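Local structure of geranyltranstransferase (IspA) (Helicobacter pylori, 3Q1O) at residues D237-V242 and S261-L266; H194-L199 and L231-L236; D102-D107 and T117-Y122; E91-Y96 and A133-S138. The protein probably acts as a magnesium-dependent prenyltransferase of the FPP/GGPP synthase family, joining isoprenoid diphosphates into longer chains in isoprenoid biosynthesis. All blocks are in the same frame, centred on the assembly; numbering follows the deposited sequence.

Interaction 1: D237-V242 and S261-L266; sequences DDIIDV and SFVNLL. With DMA (dimethylallyl diphosphate), chain F; DMA (dimethylallyl diphosphate), chain G.
Asp238 and Val263 are the centre of a mixed polar and apolar contact in which the C-terminal end of helix 216-243 meets the start of the short helix 262-266, the segment axes lying 84° apart. Asp237, Asp238 and Asp241 spell the second DDxxD motif of the family. With CG anti to its own carbonyl carbon (chi1 -71°), Asp238 carries its carboxylate to the helix start, where Phe262 N donates to Asp238 OD2 over 3.0 Å in a nearly straight bond (169°) that comes from above the carboxylate plane. Ser261 is the N-cap, its OG accepting from Asn264 N at 3.3 Å. The apolar half belongs to Val263: its side chain crosses that of Ile239 at about a right angle, CG2 to Ile239 CG1 3.9 Å, and CG1 meets Val242 CG1 tip to tip at 4.0 Å. His192 also donates to Asp238 OD2, and Gln234 to OD1. Asp237 faces the pocket instead, its OD2 3.2 Å from O3B of dimethylallyl diphosphate chain G, and forms a salt bridge with Lys251. Both oxygens of Asp238 are thus engaged by protein donors, which fixes the carboxylate's rotation, and the amino end of helix 262-266 probably adds a favourable electrostatic term.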
# COMPACT_ATOMS: atom_id res chain seq x y z
N ASP A 237 -19.63 -0.63 -17.16
CA ASP A 237 -18.41 0.10 -17.51
C ASP A 237 -17.87 -0.36 -18.87
O ASP A 237 -17.41 0.47 -19.65
CB ASP A 237 -17.33 -0.08 -16.44
CG ASP A 237 -16.07 0.73 -16.74
OD1 ASP A 237 -16.12 1.98 -16.65
OD2 ASP A 237 -15.02 0.12 -17.06
N ASP A 238 -17.95 -1.66 -19.13
CA ASP A 238 -17.56 -2.23 -20.43
C ASP A 238 -18.42 -1.66 -21.56
O ASP A 238 -17.91 -1.41 -22.65
CB ASP A 238 -17.64 -3.75 -20.40
CG ASP A 238 -16.54 -4.38 -19.56
OD1 ASP A 238 -15.66 -3.64 -19.06
OD2 ASP A 238 -16.54 -5.61 -19.40
N ILE A 239 -19.70 -1.45 -21.27
CA ILE A 239 -20.64 -0.90 -22.24
C ILE A 239 -20.39 0.59 -22.44
O ILE A 239 -20.53 1.10 -23.55
CB ILE A 239 -22.12 -1.20 -21.83
CG1 ILE A 239 -22.36 -2.72 -21.89
CG2 ILE A 239 -23.12 -0.50 -22.74
CD1 ILE A 239 -23.65 -3.16 -21.25
N ILE A 240 -19.97 1.27 -21.37
CA ILE A 240 -19.61 2.69 -21.40
C ILE A 240 -18.55 3.00 -22.47
O ILE A 240 -18.67 3.98 -23.19
CB ILE A 240 -19.22 3.22 -19.97
CG1 ILE A 240 -20.47 3.65 -19.21
CG2 ILE A 240 -18.21 4.38 -20.04
CD1 ILE A 240 -20.24 3.89 -17.72
N ASP A 241 -17.55 2.12 -22.59
CA ASP A 241 -16.46 2.27 -23.56
C ASP A 241 -16.91 2.44 -25.02
O ASP A 241 -16.30 3.22 -25.76
CB ASP A 241 -15.49 1.09 -23.46
CG ASP A 241 -14.30 1.23 -24.39
OD1 ASP A 241 -13.50 2.18 -24.21
OD2 ASP A 241 -14.14 0.39 -25.30
N VAL A 242 -17.96 1.73 -25.42
CA VAL A 242 -18.44 1.81 -26.80
C VAL A 242 -19.62 2.76 -26.98
O VAL A 242 -19.90 3.19 -28.10
CB VAL A 242 -18.76 0.40 -27.39
CG1 VAL A 242 -17.51 -0.51 -27.37
CG2 VAL A 242 -19.91 -0.26 -26.66
N SER A 261 -13.48 -7.73 -22.47
CA SER A 261 -14.67 -7.07 -21.94
C SER A 261 -15.93 -7.83 -22.33
O SER A 261 -15.90 -8.68 -23.23
CB SER A 261 -14.75 -5.62 -22.39
OG SER A 261 -15.26 -5.51 -23.70
N PHE A 262 -17.03 -7.51 -21.66
CA PHE A 262 -18.32 -8.13 -21.94
C PHE A 262 -18.84 -7.81 -23.33
O PHE A 262 -19.43 -8.67 -23.98
CB PHE A 262 -19.35 -7.77 -20.86
CG PHE A 262 -19.39 -8.76 -19.72
CD1 PHE A 262 -20.51 -9.55 -19.50
CD2 PHE A 262 -18.29 -8.93 -18.87
CE1 PHE A 262 -20.56 -10.48 -18.47
CE2 PHE A 262 -18.32 -9.85 -17.83
CZ PHE A 262 -19.46 -10.63 -17.63
N VAL A 263 -18.57 -6.59 -23.80
CA VAL A 263 -18.92 -6.15 -25.15
C VAL A 263 -18.14 -6.93 -26.22
O VAL A 263 -18.70 -7.29 -27.25
CB VAL A 263 -18.72 -4.62 -25.32
CG1 VAL A 263 -19.00 -4.17 -26.75
CG2 VAL A 263 -19.63 -3.87 -24.35
N ASN A 264 -16.86 -7.20 -25.97
CA ASN A 264 -16.05 -8.00 -26.90
C ASN A 264 -16.51 -9.45 -26.94
O ASN A 264 -16.53 -10.08 -28.00
CB ASN A 264 -14.57 -7.96 -26.53
CG ASN A 264 -13.94 -6.60 -26.80
OD1 ASN A 264 -14.54 -5.74 -27.44
ND2 ASN A 264 -12.73 -6.41 -26.30
N LEU A 265 -16.88 -9.97 -25.77
CA LEU A 265 -17.26 -11.36 -25.64
C LEU A 265 -18.64 -11.66 -26.19
O LEU A 265 -18.82 -12.63 -26.92
CB LEU A 265 -17.18 -11.78 -24.18
CG LEU A 265 -16.99 -13.28 -24.02
CD1 LEU A 265 -15.66 -13.70 -24.65
CD2 LEU A 265 -17.06 -13.68 -22.57
N LEU A 266 -19.61 -10.82 -25.85
CA LEU A 266 -21.00 -11.05 -26.19
C LEU A 266 -21.46 -10.25 -27.41
O LEU A 266 -22.47 -10.60 -28.04
CB LEU A 266 -21.90 -10.73 -24.99
CG LEU A 266 -21.63 -11.39 -23.63
CD1 LEU A 266 -22.53 -10.80 -22.56
CD2 LEU A 266 -21.78 -12.91 -23.67
C1 DMA F . -13.34 3.12 -12.73
O1 DMA F . -14.17 3.46 -11.61
C2 DMA F . -12.81 1.79 -12.25
C3 DMA F . -13.43 0.63 -12.51
C4 DMA F . -14.66 0.56 -13.37
C5 DMA F . -12.84 -0.63 -11.95
PA DMA F . -15.31 4.57 -11.59
O1A DMA F . -15.85 4.62 -10.18
O2A DMA F . -16.25 4.32 -12.76
O3A DMA F . -14.46 5.91 -11.90
PB DMA F . -14.42 7.18 -10.91
O1B DMA F . -13.58 8.15 -11.71
O2B DMA F . -15.86 7.59 -10.68
O3B DMA F . -13.75 6.66 -9.66
C1 DMA G . -9.70 -1.00 -14.22
O1 DMA G . -10.50 -1.72 -15.15
C2 DMA G . -9.61 -1.68 -12.88
C3 DMA G . -9.12 -1.03 -11.82
C4 DMA G . -8.62 0.38 -11.93
C5 DMA G . -9.04 -1.73 -10.49
PA DMA G . -10.71 -1.00 -16.57
O1A DMA G . -9.33 -0.79 -17.14
O2A DMA G . -11.75 -1.74 -17.37
O3A DMA G . -11.33 0.41 -16.07
PB DMA G . -11.38 1.76 -16.93
O1B DMA G . -12.00 2.74 -15.97
O2B DMA G . -9.94 2.04 -17.30
O3B DMA G . -12.27 1.43 -18.11
O HOH W 1 -16.03 -2.70 -23.58

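Interaction 2: H194-L199 and L231-L236; sequences HKTAKL and LCFQVL. With DMA (dimethylallyl diphosphate), chain F; DMA (dimethylallyl diphosphate), chain G.
Thr196 and Gln234 supply the hydrogen bond of this buried contact between helices 185-211 and 216-243, whose segments run at 134° with axes 8.2 Å apart. Thr196 OG1 donates to Gln234 OE1 over 2.7 Å, tilted 31° from the carbonyl plane, while Gln234 NE2 is held by Asp237 and Asp238, so the amide is gripped at both ends. Charge enters through Lys195, whose chain bends at chi3 (77°) to bring NZ within 3.1 Å of O2A of dimethylallyl diphosphate chain G. The Lys195 chain crosses that of Gln234 at about a right angle; NZ and NE2, both donors, do not bond each other but share water 2, weakly on the glutamine side. The apolar part is small: Thr196 CG2 lies 3.8 Å from Phe233 CD1, and Ala197 CB fits against Leu231 N at 3.7 Å. Phe233, stacked on Phe58, offers its ring edge to the chain F diphosphate, with CZ 3.5 Å from O2A. At the dimethylallyl end of chain F, Thr196 OG1 and Gln234 OE1 each come to 3.3 Å of a terminal carbon, C5 and C4 respectively. Lys195 meanwhile would help offset the negative charge of the chain G diphosphate, consistent with a substrate site.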
# COMPACT_ATOMS: atom_id res chain seq x y z
N HIS A 194 -13.04 -9.82 -9.29
CA HIS A 194 -11.83 -9.51 -8.56
C HIS A 194 -11.34 -8.09 -8.84
O HIS A 194 -11.15 -7.32 -7.90
CB HIS A 194 -10.77 -10.58 -8.81
CG HIS A 194 -11.06 -11.85 -8.10
ND1 HIS A 194 -12.03 -12.74 -8.52
CD2 HIS A 194 -10.57 -12.36 -6.95
CE1 HIS A 194 -12.09 -13.76 -7.68
NE2 HIS A 194 -11.21 -13.55 -6.72
N LYS A 195 -11.20 -7.76 -10.11
CA LYS A 195 -10.83 -6.42 -10.58
C LYS A 195 -11.70 -5.28 -10.02
O LYS A 195 -11.19 -4.22 -9.67
CB LYS A 195 -10.88 -6.41 -12.11
CG LYS A 195 -10.31 -5.19 -12.78
CD LYS A 195 -10.40 -5.29 -14.30
CE LYS A 195 -11.81 -5.02 -14.80
NZ LYS A 195 -11.81 -4.64 -16.24
N THR A 196 -13.01 -5.51 -9.90
CA THR A 196 -13.96 -4.43 -9.61
C THR A 196 -14.89 -4.67 -8.41
O THR A 196 -15.07 -3.77 -7.58
CB THR A 196 -14.77 -4.09 -10.87
OG1 THR A 196 -13.86 -3.75 -11.92
CG2 THR A 196 -15.72 -2.93 -10.64
N ALA A 197 -15.47 -5.86 -8.33
CA ALA A 197 -16.50 -6.13 -7.32
C ALA A 197 -15.95 -6.23 -5.89
O ALA A 197 -16.66 -5.93 -4.93
CB ALA A 197 -17.29 -7.37 -7.68
N LYS A 198 -14.70 -6.66 -5.77
CA LYS A 198 -14.07 -6.88 -4.48
C LYS A 198 -14.00 -5.58 -3.65
O LYS A 198 -14.35 -5.56 -2.47
CB LYS A 198 -12.68 -7.50 -4.70
CG LYS A 198 -12.44 -8.86 -4.00
CD LYS A 198 -13.45 -9.91 -4.42
CE LYS A 198 -12.98 -11.32 -4.10
NZ LYS A 198 -13.21 -11.69 -2.68
N LEU A 199 -13.60 -4.49 -4.30
CA LEU A 199 -13.52 -3.20 -3.63
C LEU A 199 -14.90 -2.57 -3.38
O LEU A 199 -15.08 -1.83 -2.41
CB LEU A 199 -12.62 -2.24 -4.43
CG LEU A 199 -11.99 -1.09 -3.65
CD1 LEU A 199 -11.08 -1.62 -2.56
CD2 LEU A 199 -11.23 -0.16 -4.59
N LEU A 231 -20.00 -6.73 -10.04
CA LEU A 231 -19.97 -7.34 -11.37
C LEU A 231 -20.82 -6.54 -12.35
O LEU A 231 -20.37 -6.23 -13.45
CB LEU A 231 -20.44 -8.80 -11.34
CG LEU A 231 -20.63 -9.48 -12.71
CD1 LEU A 231 -19.31 -9.64 -13.45
CD2 LEU A 231 -21.32 -10.82 -12.56
N CYS A 232 -22.04 -6.19 -11.94
CA CYS A 232 -22.92 -5.35 -12.73
C CYS A 232 -22.31 -4.00 -13.07
O CYS A 232 -22.45 -3.52 -14.19
CB CYS A 232 -24.25 -5.16 -12.02
SG CYS A 232 -25.51 -4.35 -13.02
N PHE A 233 -21.61 -3.40 -12.09
CA PHE A 233 -20.90 -2.14 -12.27
C PHE A 233 -19.89 -2.22 -13.43
O PHE A 233 -19.86 -1.35 -14.29
CB PHE A 233 -20.21 -1.73 -10.97
CG PHE A 233 -19.60 -0.35 -11.00
CD1 PHE A 233 -18.25 -0.17 -11.30
CD2 PHE A 233 -20.37 0.77 -10.72
CE1 PHE A 233 -17.68 1.09 -11.33
CE2 PHE A 233 -19.81 2.05 -10.75
CZ PHE A 233 -18.46 2.21 -11.05
N GLN A 234 -19.08 -3.28 -13.44
CA GLN A 234 -18.06 -3.47 -14.48
C GLN A 234 -18.64 -3.78 -15.86
O GLN A 234 -18.09 -3.36 -16.88
CB GLN A 234 -17.06 -4.54 -14.07
CG GLN A 234 -15.83 -4.64 -14.97
CD GLN A 234 -15.11 -3.33 -15.18
OE1 GLN A 234 -14.76 -2.64 -14.22
NE2 GLN A 234 -14.87 -2.98 -16.44
N VAL A 235 -19.75 -4.51 -15.89
CA VAL A 235 -20.44 -4.82 -17.15
C VAL A 235 -20.96 -3.53 -17.77
O VAL A 235 -20.82 -3.31 -18.97
CB VAL A 235 -21.54 -5.88 -16.97
CG1 VAL A 235 -22.38 -6.02 -18.23
CG2 VAL A 235 -20.91 -7.23 -16.61
N LEU A 236 -21.52 -2.66 -16.94
CA LEU A 236 -21.95 -1.34 -17.40
C LEU A 236 -20.77 -0.47 -17.83
O LEU A 236 -20.89 0.33 -18.77
CB LEU A 236 -22.78 -0.63 -16.33
CG LEU A 236 -24.12 -1.29 -16.00
CD1 LEU A 236 -24.76 -0.61 -14.80
CD2 LEU A 236 -25.05 -1.25 -17.20
C1 DMA F . -13.34 3.12 -12.73
O1 DMA F . -14.17 3.46 -11.61
C2 DMA F . -12.81 1.79 -12.25
C3 DMA F . -13.43 0.63 -12.51
C4 DMA F . -14.66 0.56 -13.37
C5 DMA F . -12.84 -0.63 -11.95
PA DMA F . -15.31 4.57 -11.59
O1A DMA F . -15.85 4.62 -10.18
O2A DMA F . -16.25 4.32 -12.76
O3A DMA F . -14.46 5.91 -11.90
PB DMA F . -14.42 7.18 -10.91
O1B DMA F . -13.58 8.15 -11.71
O2B DMA F . -15.86 7.59 -10.68
O3B DMA F . -13.75 6.66 -9.66
C1 DMA G . -9.70 -1.00 -14.22
O1 DMA G . -10.50 -1.72 -15.15
C2 DMA G . -9.61 -1.68 -12.88
C3 DMA G . -9.12 -1.03 -11.82
C4 DMA G . -8.62 0.38 -11.93
C5 DMA G . -9.04 -1.73 -10.49
PA DMA G . -10.71 -1.00 -16.57
O1A DMA G . -9.33 -0.79 -17.14
O2A DMA G . -11.75 -1.74 -17.37
O3A DMA G . -11.33 0.41 -16.07
PB DMA G . -11.38 1.76 -16.93
O1B DMA G . -12.00 2.74 -15.97
O2B DMA G . -9.94 2.04 -17.30
O3B DMA G . -12.27 1.43 -18.11
O HOH W 2 -13.46 -4.81 -18.75

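Interaction 3: D102-D107 and T117-Y122; sequences DLPCMD and TLHAKY. With MG (magnesium ion), chain E.
Pro104 sets its CD and CG over one face of the His119 imidazole where the first aspartate-rich motif, DDxxxxD from Asp101 to Asp107, loops past the short helix 118-121. This is the tight part of the contact. Pro104 CD sits 3.7 Å from the centroid of the His119 ring and 22° off its normal, a CH-pi contact over the face, and Leu103 CA covers the rim of the same face. His119 reaches back to the loop because its CG stands between the backbone N and the carbonyl carbon (chi1 64°). Beside the ring, Thr117 CG2 touches the Asp102 carboxylate, 3.6 Å from OD2, whereas Thr117 OG1 is bonded to Ala109 O. A type I turn from Leu103 to Met106, closed by Met106 N donating to Leu103 O at 2.8 Å, gives the loop its shape, and Leu103 and Met106 pack against Val128 and Thr125 of the second subunit. The outer side is looser: Pro104 and His119 are only partly buried. The inner side is the metal site. Asp107 OD1 binds magnesium at 2.2 Å, together with Asp101, and Asp107 OD2 forms a salt bridge with Lys259. Asp102 serves the same site from the second shell, since its OD2 pairs with Arg112 while OD1 accepts at 2.8 Å from water 3, which is itself a magnesium ligand at 2.1 Å.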
# COMPACT_ATOMS: atom_id res chain seq x y z
N ASP A 102 -3.75 3.21 -15.77
CA ASP A 102 -3.53 4.08 -16.92
C ASP A 102 -2.08 4.14 -17.41
O ASP A 102 -1.81 4.79 -18.42
CB ASP A 102 -4.01 5.50 -16.62
CG ASP A 102 -5.50 5.58 -16.37
OD1 ASP A 102 -6.26 4.76 -16.92
OD2 ASP A 102 -5.92 6.48 -15.62
N LEU A 103 -1.17 3.47 -16.71
CA LEU A 103 0.25 3.45 -17.06
C LEU A 103 0.50 2.93 -18.48
O LEU A 103 -0.26 2.07 -18.96
CB LEU A 103 1.04 2.59 -16.06
CG LEU A 103 1.37 3.19 -14.69
CD1 LEU A 103 1.98 2.14 -13.79
CD2 LEU A 103 2.29 4.39 -14.81
N PRO A 104 1.54 3.46 -19.16
CA PRO A 104 1.89 3.04 -20.52
C PRO A 104 1.98 1.52 -20.69
O PRO A 104 1.46 0.99 -21.66
CB PRO A 104 3.25 3.70 -20.76
CG PRO A 104 3.15 4.97 -19.98
CD PRO A 104 2.37 4.61 -18.73
N CYS A 105 2.61 0.84 -19.72
CA CYS A 105 2.74 -0.61 -19.75
C CYS A 105 1.43 -1.34 -19.46
O CYS A 105 1.29 -2.53 -19.75
CB CYS A 105 3.82 -1.08 -18.76
SG CYS A 105 3.45 -0.79 -17.00
N MET A 106 0.47 -0.62 -18.88
CA MET A 106 -0.83 -1.20 -18.59
C MET A 106 -1.86 -0.84 -19.68
O MET A 106 -1.75 -1.35 -20.79
CB MET A 106 -1.28 -0.84 -17.17
CG MET A 106 -2.04 -1.98 -16.52
SD MET A 106 -1.45 -2.49 -14.89
CE MET A 106 0.30 -2.61 -15.16
N ASP A 107 -2.83 0.03 -19.39
CA ASP A 107 -3.84 0.40 -20.40
C ASP A 107 -3.47 1.60 -21.26
O ASP A 107 -4.20 1.93 -22.19
CB ASP A 107 -5.21 0.64 -19.76
CG ASP A 107 -5.81 -0.62 -19.17
OD1 ASP A 107 -6.89 -0.50 -18.54
OD2 ASP A 107 -5.23 -1.72 -19.31
N THR A 117 -3.52 12.30 -17.42
CA THR A 117 -3.02 11.31 -16.47
C THR A 117 -1.63 11.72 -15.99
O THR A 117 -0.92 12.45 -16.69
CB THR A 117 -2.95 9.91 -17.09
OG1 THR A 117 -2.30 9.99 -18.36
CG2 THR A 117 -4.36 9.33 -17.27
N LEU A 118 -1.24 11.22 -14.82
CA LEU A 118 -0.00 11.65 -14.16
C LEU A 118 1.24 11.41 -15.00
O LEU A 118 2.16 12.22 -14.98
CB LEU A 118 0.15 11.02 -12.78
CG LEU A 118 -0.91 11.42 -11.75
CD1 LEU A 118 -0.62 10.73 -10.45
CD2 LEU A 118 -0.99 12.94 -11.55
N HIS A 119 1.25 10.31 -15.75
CA HIS A 119 2.38 10.01 -16.63
C HIS A 119 2.41 10.86 -17.91
O HIS A 119 3.47 11.02 -18.52
CB HIS A 119 2.42 8.52 -16.97
CG HIS A 119 1.24 8.04 -17.74
ND1 HIS A 119 1.28 7.82 -19.10
CD2 HIS A 119 -0.02 7.75 -17.36
CE1 HIS A 119 0.10 7.40 -19.52
NE2 HIS A 119 -0.71 7.36 -18.48
N ALA A 120 1.26 11.41 -18.30
CA ALA A 120 1.19 12.28 -19.48
C ALA A 120 1.56 13.72 -19.12
O ALA A 120 2.31 14.37 -19.86
CB ALA A 120 -0.19 12.22 -20.12
N LYS A 121 1.05 14.20 -17.99
CA LYS A 121 1.36 15.53 -17.48
C LYS A 121 2.78 15.64 -16.93
O LYS A 121 3.47 16.63 -17.18
CB LYS A 121 0.35 15.95 -16.42
CG LYS A 121 0.46 17.41 -15.99
CD LYS A 121 -0.72 17.82 -15.13
CE LYS A 121 -0.43 19.13 -14.40
NZ LYS A 121 -1.55 19.50 -13.49
N TYR A 122 3.22 14.63 -16.18
CA TYR A 122 4.54 14.68 -15.54
C TYR A 122 5.50 13.71 -16.22
O TYR A 122 6.13 14.07 -17.22
CB TYR A 122 4.43 14.47 -14.03
CG TYR A 122 3.50 15.45 -13.34
CD1 TYR A 122 3.89 16.77 -13.11
CD2 TYR A 122 2.24 15.07 -12.92
CE1 TYR A 122 3.04 17.68 -12.47
CE2 TYR A 122 1.38 15.96 -12.29
CZ TYR A 122 1.79 17.26 -12.07
OH TYR A 122 0.93 18.14 -11.43
MG MG E . -8.48 0.87 -17.96
O HOH W 3 -7.48 2.67 -18.42
O HOH W 4 -8.89 0.73 -20.06

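Interaction 4: E91-Y96 and A133-S138; sequences ECLHTY and ALNTYS. With DMA (dimethylallyl diphosphate), chain F.
Leu93 and Asn135, with CA atoms 5.2 Å apart, mark the nearest backbone approach between helices 80-101 and 124-143, whose segments run nearly antiparallel (160°) with axes 7.8 Å apart. Tyr96 and Asn135 run alongside each other, pointing the same way, with ring and amide planes stacked 7° apart. Asn135 CB sits over the centre of the ring, 3.7 Å from the Tyr96 centroid, a CH-pi contact. Next to this stack, Tyr96 CB meets Leu134 CB at 3.8 Å. Farther along, Cys92 SG packs on Leu134 CD2 at 3.9 Å and also comes to the edge of the Tyr137 ring, a sulfur-aromatic contact made near the ring plane. Tyr137 itself turns its hydroxyl to His32. Ser138 packs beside Leu93: its OG, standing anti to the carbonyl carbon (chi1 -55°), folds back on its own helix and donates to Leu134 O at 2.8 Å, which already accepts from Ser138 N, while the same OG rests 3.4 Å from Leu93 CB. The hydroxyl is thereby satisfied within a buried interface. His94 points to the other side of its helix, where NE2 donates to O3B of dimethylallyl diphosphate chain F at 2.6 Å. Asn135 also packs on Asn135 of the second subunit, so helix 124-143 belongs to the dimer interface as well. The pair belongs to the antiparallel helices that surround the central pocket of the all-helical isoprenoid synthase fold, with helix 80-101 lining the diphosphate pocket and leading into the DDxxxxD motif.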
# COMPACT_ATOMS: atom_id res chain seq x y z
N GLU A 91 -11.32 5.85 -1.29
CA GLU A 91 -11.15 6.62 -2.51
C GLU A 91 -9.68 6.74 -2.93
O GLU A 91 -9.37 6.68 -4.12
CB GLU A 91 -11.81 8.00 -2.37
CG GLU A 91 -11.87 8.83 -3.66
CD GLU A 91 -12.72 8.20 -4.76
OE1 GLU A 91 -13.52 7.28 -4.49
OE2 GLU A 91 -12.60 8.65 -5.92
N CYS A 92 -8.79 6.89 -1.95
CA CYS A 92 -7.36 6.92 -2.26
C CYS A 92 -6.87 5.61 -2.88
O CYS A 92 -6.19 5.64 -3.91
CB CYS A 92 -6.54 7.25 -1.02
SG CYS A 92 -6.68 8.97 -0.56
N LEU A 93 -7.24 4.49 -2.27
CA LEU A 93 -6.88 3.18 -2.82
C LEU A 93 -7.47 2.97 -4.20
O LEU A 93 -6.79 2.49 -5.10
CB LEU A 93 -7.29 2.03 -1.88
CG LEU A 93 -6.60 0.71 -2.21
CD1 LEU A 93 -5.38 0.51 -1.33
CD2 LEU A 93 -7.54 -0.45 -2.04
N HIS A 94 -8.73 3.35 -4.38
CA HIS A 94 -9.36 3.32 -5.70
C HIS A 94 -8.61 4.19 -6.72
O HIS A 94 -8.29 3.73 -7.82
CB HIS A 94 -10.84 3.71 -5.61
CG HIS A 94 -11.50 3.87 -6.94
ND1 HIS A 94 -11.52 2.86 -7.88
CD2 HIS A 94 -12.16 4.91 -7.49
CE1 HIS A 94 -12.15 3.29 -8.96
NE2 HIS A 94 -12.55 4.53 -8.75
N THR A 95 -8.30 5.43 -6.34
CA THR A 95 -7.53 6.35 -7.18
C THR A 95 -6.14 5.82 -7.55
O THR A 95 -5.71 5.93 -8.70
CB THR A 95 -7.40 7.74 -6.53
OG1 THR A 95 -8.70 8.25 -6.21
CG2 THR A 95 -6.72 8.71 -7.45
N TYR A 96 -5.44 5.24 -6.57
CA TYR A 96 -4.16 4.58 -6.84
C TYR A 96 -4.26 3.54 -7.96
O TYR A 96 -3.41 3.50 -8.85
CB TYR A 96 -3.55 3.98 -5.54
CG TYR A 96 -3.20 2.50 -5.60
CD1 TYR A 96 -2.16 2.02 -6.41
CD2 TYR A 96 -3.92 1.58 -4.84
CE1 TYR A 96 -1.87 0.66 -6.48
CE2 TYR A 96 -3.62 0.21 -4.90
CZ TYR A 96 -2.60 -0.23 -5.72
OH TYR A 96 -2.30 -1.57 -5.78
N ALA A 133 2.25 5.87 -3.38
CA ALA A 133 1.98 6.75 -2.25
C ALA A 133 0.52 6.69 -1.81
O ALA A 133 0.24 6.61 -0.62
CB ALA A 133 2.42 8.19 -2.56
N LEU A 134 -0.41 6.71 -2.77
CA LEU A 134 -1.83 6.67 -2.43
C LEU A 134 -2.27 5.31 -1.89
O LEU A 134 -3.14 5.23 -1.02
CB LEU A 134 -2.69 7.11 -3.61
CG LEU A 134 -2.63 8.63 -3.86
CD1 LEU A 134 -2.97 8.95 -5.29
CD2 LEU A 134 -3.56 9.39 -2.92
N ASN A 135 -1.65 4.25 -2.41
CA ASN A 135 -1.81 2.89 -1.89
C ASN A 135 -1.49 2.86 -0.39
O ASN A 135 -2.32 2.44 0.43
CB ASN A 135 -0.90 1.96 -2.70
CG ASN A 135 -1.10 0.46 -2.41
OD1 ASN A 135 -0.44 -0.38 -3.04
ND2 ASN A 135 -1.96 0.13 -1.47
N THR A 136 -0.30 3.33 -0.04
CA THR A 136 0.17 3.36 1.34
C THR A 136 -0.64 4.36 2.17
O THR A 136 -0.96 4.09 3.33
CB THR A 136 1.69 3.70 1.38
OG1 THR A 136 2.39 2.80 0.51
CG2 THR A 136 2.26 3.55 2.78
N TYR A 137 -0.99 5.49 1.56
CA TYR A 137 -1.71 6.57 2.24
C TYR A 137 -3.10 6.18 2.72
O TYR A 137 -3.56 6.68 3.75
CB TYR A 137 -1.80 7.81 1.35
CG TYR A 137 -2.23 9.05 2.09
CD1 TYR A 137 -3.39 9.74 1.73
CD2 TYR A 137 -1.48 9.53 3.18
CE1 TYR A 137 -3.79 10.90 2.41
CE2 TYR A 137 -1.87 10.68 3.88
CZ TYR A 137 -3.02 11.35 3.49
OH TYR A 137 -3.40 12.48 4.17
N SER A 138 -3.76 5.29 1.98
CA SER A 138 -5.03 4.68 2.37
C SER A 138 -4.96 4.13 3.77
O SER A 138 -5.86 4.34 4.58
CB SER A 138 -5.39 3.55 1.42
OG SER A 138 -5.38 4.03 0.10
C1 DMA F . -13.34 3.12 -12.73
O1 DMA F . -14.17 3.46 -11.61
C2 DMA F . -12.81 1.79 -12.25
C3 DMA F . -13.43 0.63 -12.51
C4 DMA F . -14.66 0.56 -13.37
C5 DMA F . -12.84 -0.63 -11.95
PA DMA F . -15.31 4.57 -11.59
O1A DMA F . -15.85 4.62 -10.18
O2A DMA F . -16.25 4.32 -12.76
O3A DMA F . -14.46 5.91 -11.90
PB DMA F . -14.42 7.18 -10.91
O1B DMA F . -13.58 8.15 -11.71
O2B DMA F . -15.86 7.59 -10.68
O3B DMA F . -13.75 6.66 -9.66

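How the interactions relate
From the N terminus, segment 91-96 opens interaction 4, which closes at 133-138; within that span interaction 3 joins 102-107 to 117-122, so the metal-binding loop is nested in the longer excursion between helices 80-101 and 124-143. Both reach the second subunit. Interactions 2 and 1 then follow in series, closing at 231-236 and 261-266, and none cross. Interaction 1 opens immediately after interaction 2 closes, on the same helix 216-243, and Phe262 CD1 packs on Val235 CG2. Leu199 touches Leu93 and His94, joining interactions 2 and 4 directly; dimethylallyl diphosphate chain F touches interactions 1, 2 and 4.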